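PDB 2Q0X: paraflagellar rod component from Trypanosoma brucei, which is of unknown function but adopts the alpha/beta-hydrolase fold. Local coordinates for residues 98-102 with 103-107; 83-86 with 87-91. All blocks are in the same frame, centred on the assembly; numbering follows the deposited sequence.

Contact 1. Residues 98-102 with 103-107; sequences IGILL and RDHCM
I100 lies alongside the H105 imidazole, the two side chains pointing the same way, with CG2 of I100 4.0 Å from CE1 of H105. The branching of I100 explains this: CG2 stands anti to the backbone N and is turned toward D104 and H105, passing the D104 carboxylate on the way. On the next position L101 crosses the same imidazole at a slant, its CD2 4.1 Å from H105 ND1. That nitrogen is buried here and finds no hydrogen-bonding partner in the model. Helix 87-104 ends here. D104 N makes a close i to i+4 bond, 2.7 Å, to I100 O, and H105 is the first residue to abandon helical backbone angles. C106 then takes positive phi (45°), which turns the chain back so that M107 comes beside the final turn. L101 O serves both sides of this change: H105 N makes the next i to i+4 bond to it, 3.1 Å, from well above the carbonyl plane, and M107 N adds a weak bond at 3.4 Å. The returning M107 lays its CG against L101 CB at 4.2 Å and its CB near L102 CD2, apolar contacts that cover the last turn, while the CA-H of L102 points at M107 O, 3.5 Å from CA. On the exposed flank the R103 chain bends at chi3 (-57°) and brings NH1 to D104 OD2 at 2.7 Å, a salt bridge between consecutive residues. Inward, L101 and M107 both pack on C40 of strand 40-44, and M107 and H105 touch M35. The H105 ring meets that of F18 with planes about 25° apart, and P12 of the second subunit packs against H105.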
loop_
_atom_site.group_PDB
_atom_site.type_symbol
_atom_site.label_atom_id
_atom_site.label_comp_id
_atom_site.label_asym_id
_atom_site.label_seq_id
_atom_site.Cartn_x
_atom_site.Cartn_y
_atom_site.Cartn_z
ATOM N N ILE A 98 -13.799 -6.481 -9.749
ATOM C CA ILE A 98 -14.292 -7.591 -10.562
ATOM C C ILE A 98 -15.201 -7.085 -11.693
ATOM O O ILE A 98 -15.017 -7.453 -12.850
ATOM C CB ILE A 98 -14.998 -8.665 -9.718
ATOM C CG1 ILE A 98 -13.991 -9.336 -8.773
ATOM C CG2 ILE A 98 -15.669 -9.729 -10.618
ATOM C CD1 ILE A 98 -14.647 -10.303 -7.738
ATOM N N GLY A 99 -16.166 -6.231 -11.355
ATOM C CA GLY A 99 -16.984 -5.570 -12.343
ATOM C C GLY A 99 -16.222 -4.833 -13.435
ATOM O O GLY A 99 -16.553 -4.944 -14.632
ATOM N N ILE A 100 -15.222 -4.056 -13.031
ATOM C CA ILE A 100 -14.348 -3.356 -13.973
ATOM C C ILE A 100 -13.619 -4.340 -14.894
ATOM O O ILE A 100 -13.588 -4.176 -16.104
ATOM C CB ILE A 100 -13.318 -2.494 -13.218
ATOM C CG1 ILE A 100 -13.994 -1.245 -12.648
ATOM C CG2 ILE A 100 -12.095 -2.140 -14.120
ATOM C CD1 ILE A 100 -13.201 -0.642 -11.460
ATOM N N LEU A 101 -13.041 -5.377 -14.321
ATOM C CA LEU A 101 -12.335 -6.373 -15.123
ATOM C C LEU A 101 -13.231 -7.071 -16.160
ATOM O O LEU A 101 -12.828 -7.309 -17.312
ATOM C CB LEU A 101 -11.720 -7.426 -14.208
ATOM C CG LEU A 101 -10.530 -6.966 -13.363
ATOM C CD1 LEU A 101 -10.173 -8.006 -12.334
ATOM C CD2 LEU A 101 -9.316 -6.643 -14.276
ATOM N N LEU A 102 -14.441 -7.419 -15.729
ATOM C CA LEU A 102 -15.389 -8.097 -16.600
ATOM C C LEU A 102 -15.788 -7.188 -17.742
ATOM O O LEU A 102 -15.660 -7.567 -18.901
ATOM C CB LEU A 102 -16.619 -8.568 -15.829
ATOM C CG LEU A 102 -16.392 -9.643 -14.763
ATOM C CD1 LEU A 102 -17.701 -9.951 -14.020
ATOM C CD2 LEU A 102 -15.793 -10.903 -15.362
ATOM N N ARG A 103 -16.250 -5.980 -17.448
ATOM C CA ARG A 103 -16.758 -5.151 -18.551
ATOM C C ARG A 103 -15.656 -4.424 -19.316
ATOM O O ARG A 103 -15.753 -4.287 -20.539
ATOM C CB ARG A 103 -17.906 -4.202 -18.157
ATOM C CG ARG A 103 -17.969 -3.757 -16.723
ATOM C CD ARG A 103 -19.017 -2.690 -16.483
ATOM N NE ARG A 103 -18.803 -1.517 -17.342
ATOM C CZ ARG A 103 -17.888 -0.561 -17.160
ATOM N NH1 ARG A 103 -17.046 -0.576 -16.125
ATOM N NH2 ARG A 103 -17.824 0.437 -18.034
ATOM N N ASP A 104 -14.605 -3.986 -18.628
ATOM C CA ASP A 104 -13.609 -3.123 -19.273
ATOM C C ASP A 104 -12.371 -3.840 -19.811
ATOM O O ASP A 104 -11.711 -3.310 -20.696
ATOM C CB ASP A 104 -13.232 -1.953 -18.366
ATOM C CG ASP A 104 -14.418 -1.056 -18.059
ATOM O OD1 ASP A 104 -15.320 -0.942 -18.913
ATOM O OD2 ASP A 104 -14.458 -0.454 -16.968
ATOM N N HIS A 105 -12.087 -5.055 -19.350
ATOM C CA HIS A 105 -10.880 -5.766 -19.800
ATOM C C HIS A 105 -11.118 -7.148 -20.436
ATOM O O HIS A 105 -10.232 -7.992 -20.439
ATOM C CB HIS A 105 -9.873 -5.825 -18.639
ATOM C CG HIS A 105 -9.387 -4.475 -18.212
ATOM N ND1 HIS A 105 -9.957 -3.773 -17.173
ATOM C CD2 HIS A 105 -8.416 -3.678 -18.712
ATOM C CE1 HIS A 105 -9.352 -2.607 -17.044
ATOM N NE2 HIS A 105 -8.418 -2.522 -17.972
ATOM N N CYS A 106 -12.299 -7.356 -20.999
ATOM C CA CYS A 106 -12.691 -8.628 -21.653
ATOM C C CYS A 106 -12.330 -9.883 -20.864
ATOM O O CYS A 106 -11.982 -10.922 -21.446
ATOM C CB CYS A 106 -12.143 -8.748 -23.084
ATOM S SG CYS A 106 -12.953 -10.133 -24.040
ATOM N N MET A 107 -12.444 -9.797 -19.545
ATOM C CA MET A 107 -12.309 -10.969 -18.704
ATOM C C MET A 107 -13.647 -11.708 -18.666
ATOM O O MET A 107 -14.659 -11.146 -18.253
ATOM C CB MET A 107 -11.861 -10.562 -17.296
ATOM C CG MET A 107 -10.465 -10.006 -17.240
ATOM S SD MET A 107 -9.228 -11.161 -17.883
ATOM C CE MET A 107 -8.689 -10.431 -19.420
#

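Contact 2. Residues 83-86 with 87-91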
loop_
_atom_site.group_PDB
_atom_site.type_symbol
_atom_site.label_atom_id
_atom_site.label_comp_id
_atom_site.label_asym_id
_atom_site.label_seq_id
_atom_site.Cartn_x
_atom_site.Cartn_y
_atom_site.Cartn_z
ATOM N N GLY A 83 -10.254 4.364 6.695
ATOM C CA GLY A 83 -11.568 4.469 7.334
ATOM C C GLY A 83 -11.498 4.554 8.847
ATOM O O GLY A 83 -11.815 5.592 9.419
ATOM N N PRO A 84 -11.066 3.467 9.519
ATOM C CA PRO A 84 -10.564 2.192 9.005
ATOM C C PRO A 84 -11.673 1.229 8.564
ATOM O O PRO A 84 -12.704 1.121 9.213
ATOM C CB PRO A 84 -9.799 1.621 10.198
ATOM C CG PRO A 84 -10.537 2.156 11.386
ATOM C CD PRO A 84 -11.081 3.496 10.994
ATOM N N GLN A 85 -11.413 0.507 7.484
ATOM C CA GLN A 85 -12.436 -0.256 6.761
ATOM C C GLN A 85 -12.595 -1.695 7.271
ATOM O O GLN A 85 -11.607 -2.421 7.386
ATOM C CB GLN A 85 -12.043 -0.289 5.277
ATOM C CG GLN A 85 -13.179 -0.622 4.349
ATOM C CD GLN A 85 -12.935 -0.169 2.918
ATOM O OE1 GLN A 85 -13.613 0.742 2.428
ATOM N NE2 GLN A 85 -11.976 -0.799 2.245
ATOM N N ASP A 86 -13.828 -2.102 7.563
ATOM C CA ASP A 86 -14.137 -3.516 7.880
ATOM C C ASP A 86 -14.137 -4.410 6.622
ATOM O O ASP A 86 -13.878 -3.933 5.498
ATOM C CB ASP A 86 -15.458 -3.640 8.675
ATOM C CG ASP A 86 -16.714 -3.496 7.810
ATOM O OD1 ASP A 86 -16.617 -3.317 6.575
ATOM O OD2 ASP A 86 -17.823 -3.571 8.393
ATOM N N HIS A 87 -14.419 -5.705 6.813
ATOM C CA HIS A 87 -14.203 -6.676 5.748
ATOM C C HIS A 87 -15.285 -6.633 4.672
ATOM O O HIS A 87 -15.010 -6.942 3.516
ATOM C CB HIS A 87 -13.987 -8.104 6.300
ATOM C CG HIS A 87 -15.243 -8.883 6.528
ATOM N ND1 HIS A 87 -16.070 -8.669 7.610
ATOM C CD2 HIS A 87 -15.792 -9.906 5.833
ATOM C CE1 HIS A 87 -17.095 -9.499 7.548
ATOM N NE2 HIS A 87 -16.944 -10.267 6.484
ATOM N N ALA A 88 -16.500 -6.241 5.044
ATOM C CA ALA A 88 -17.587 -6.119 4.070
ATOM C C ALA A 88 -17.299 -5.015 3.043
ATOM O O ALA A 88 -17.633 -5.152 1.868
ATOM C CB ALA A 88 -18.940 -5.868 4.781
ATOM N N HIS A 89 -16.680 -3.923 3.495
ATOM C CA HIS A 89 -16.371 -2.804 2.609
ATOM C C HIS A 89 -15.167 -3.085 1.720
ATOM O O HIS A 89 -15.201 -2.744 0.550
ATOM C CB HIS A 89 -16.196 -1.518 3.406
ATOM C CG HIS A 89 -17.476 -1.003 3.994
ATOM N ND1 HIS A 89 -18.134 -1.652 5.017
ATOM C CD2 HIS A 89 -18.214 0.098 3.711
ATOM C CE1 HIS A 89 -19.229 -0.978 5.331
ATOM N NE2 HIS A 89 -19.299 0.089 4.554
ATOM N N ASP A 90 -14.121 -3.708 2.265
ATOM C CA ASP A 90 -13.011 -4.220 1.457
ATOM C C ASP A 90 -13.527 -5.140 0.338
ATOM O O ASP A 90 -13.130 -4.989 -0.814
ATOM C CB ASP A 90 -12.029 -5.037 2.321
ATOM C CG ASP A 90 -10.873 -4.207 2.904
ATOM O OD1 ASP A 90 -10.638 -3.040 2.529
ATOM O OD2 ASP A 90 -10.161 -4.780 3.759
ATOM N N ALA A 91 -14.383 -6.102 0.720
ATOM C CA ALA A 91 -15.044 -7.034 -0.206
ATOM C C ALA A 91 -15.776 -6.311 -1.320
ATOM O O ALA A 91 -15.619 -6.647 -2.492
ATOM C CB ALA A 91 -16.045 -7.919 0.554
#
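D86 OD1 takes two hydrogen bonds from H89, one from the ring and one from the backbone. ND1 approaches at 2.7 Å on the syn side, out of the carboxylate plane, while H89 N, 3.1 Å away, meets OD1 nearly along its C-O axis; the donors come from opposite faces of that plane. D86 is thus the N-cap of helix 87-104. Its CG sits between backbone N and carbonyl carbon (chi1 77°), folding the carboxylate back over the first turn, and ring and carboxylate planes stand 51° apart. The first i to i+4 bond follows, D90 N to D86 O at 3.2 Å. Q85, extended beyond CG, sends NE2 to the anti side of D90 OD1 at 2.6 Å, with amide and carboxylate almost perpendicular (86°); NE2 also bonds D93. D90 OD2 is taken by S77 and by a salt bridge to R191, so both carboxylate oxygens are engaged. Farther out, Q85 CG presses on H89 CB at 3.3 Å. H87 and D90 pack on L121 of helix 119-128, P84 touches A190 of helix 189-193, and residues 83-86 are the end of the loop that leads from strand 69-73 into helix 87-104.

From the N terminus, the chain leaves strand 69-73, passes through a loop and reaches contact 2, where residues 83-86 deliver it into helix 87-104. Contact 1 comes later, at the other end of that helix, where residues 103-107 lead out toward strand 110-115. The two are in series, neither nesting nor crossing; their centres lie 22 Å apart and their nearest atoms about 6 Å, without touching. Together they define the start and finish of one helical connection between strands of the central sheet. Contact 2 meets helices 119-128 and 189-193, whereas contact 1 rests on strand 40-44, and each has a residue packed against the second subunit.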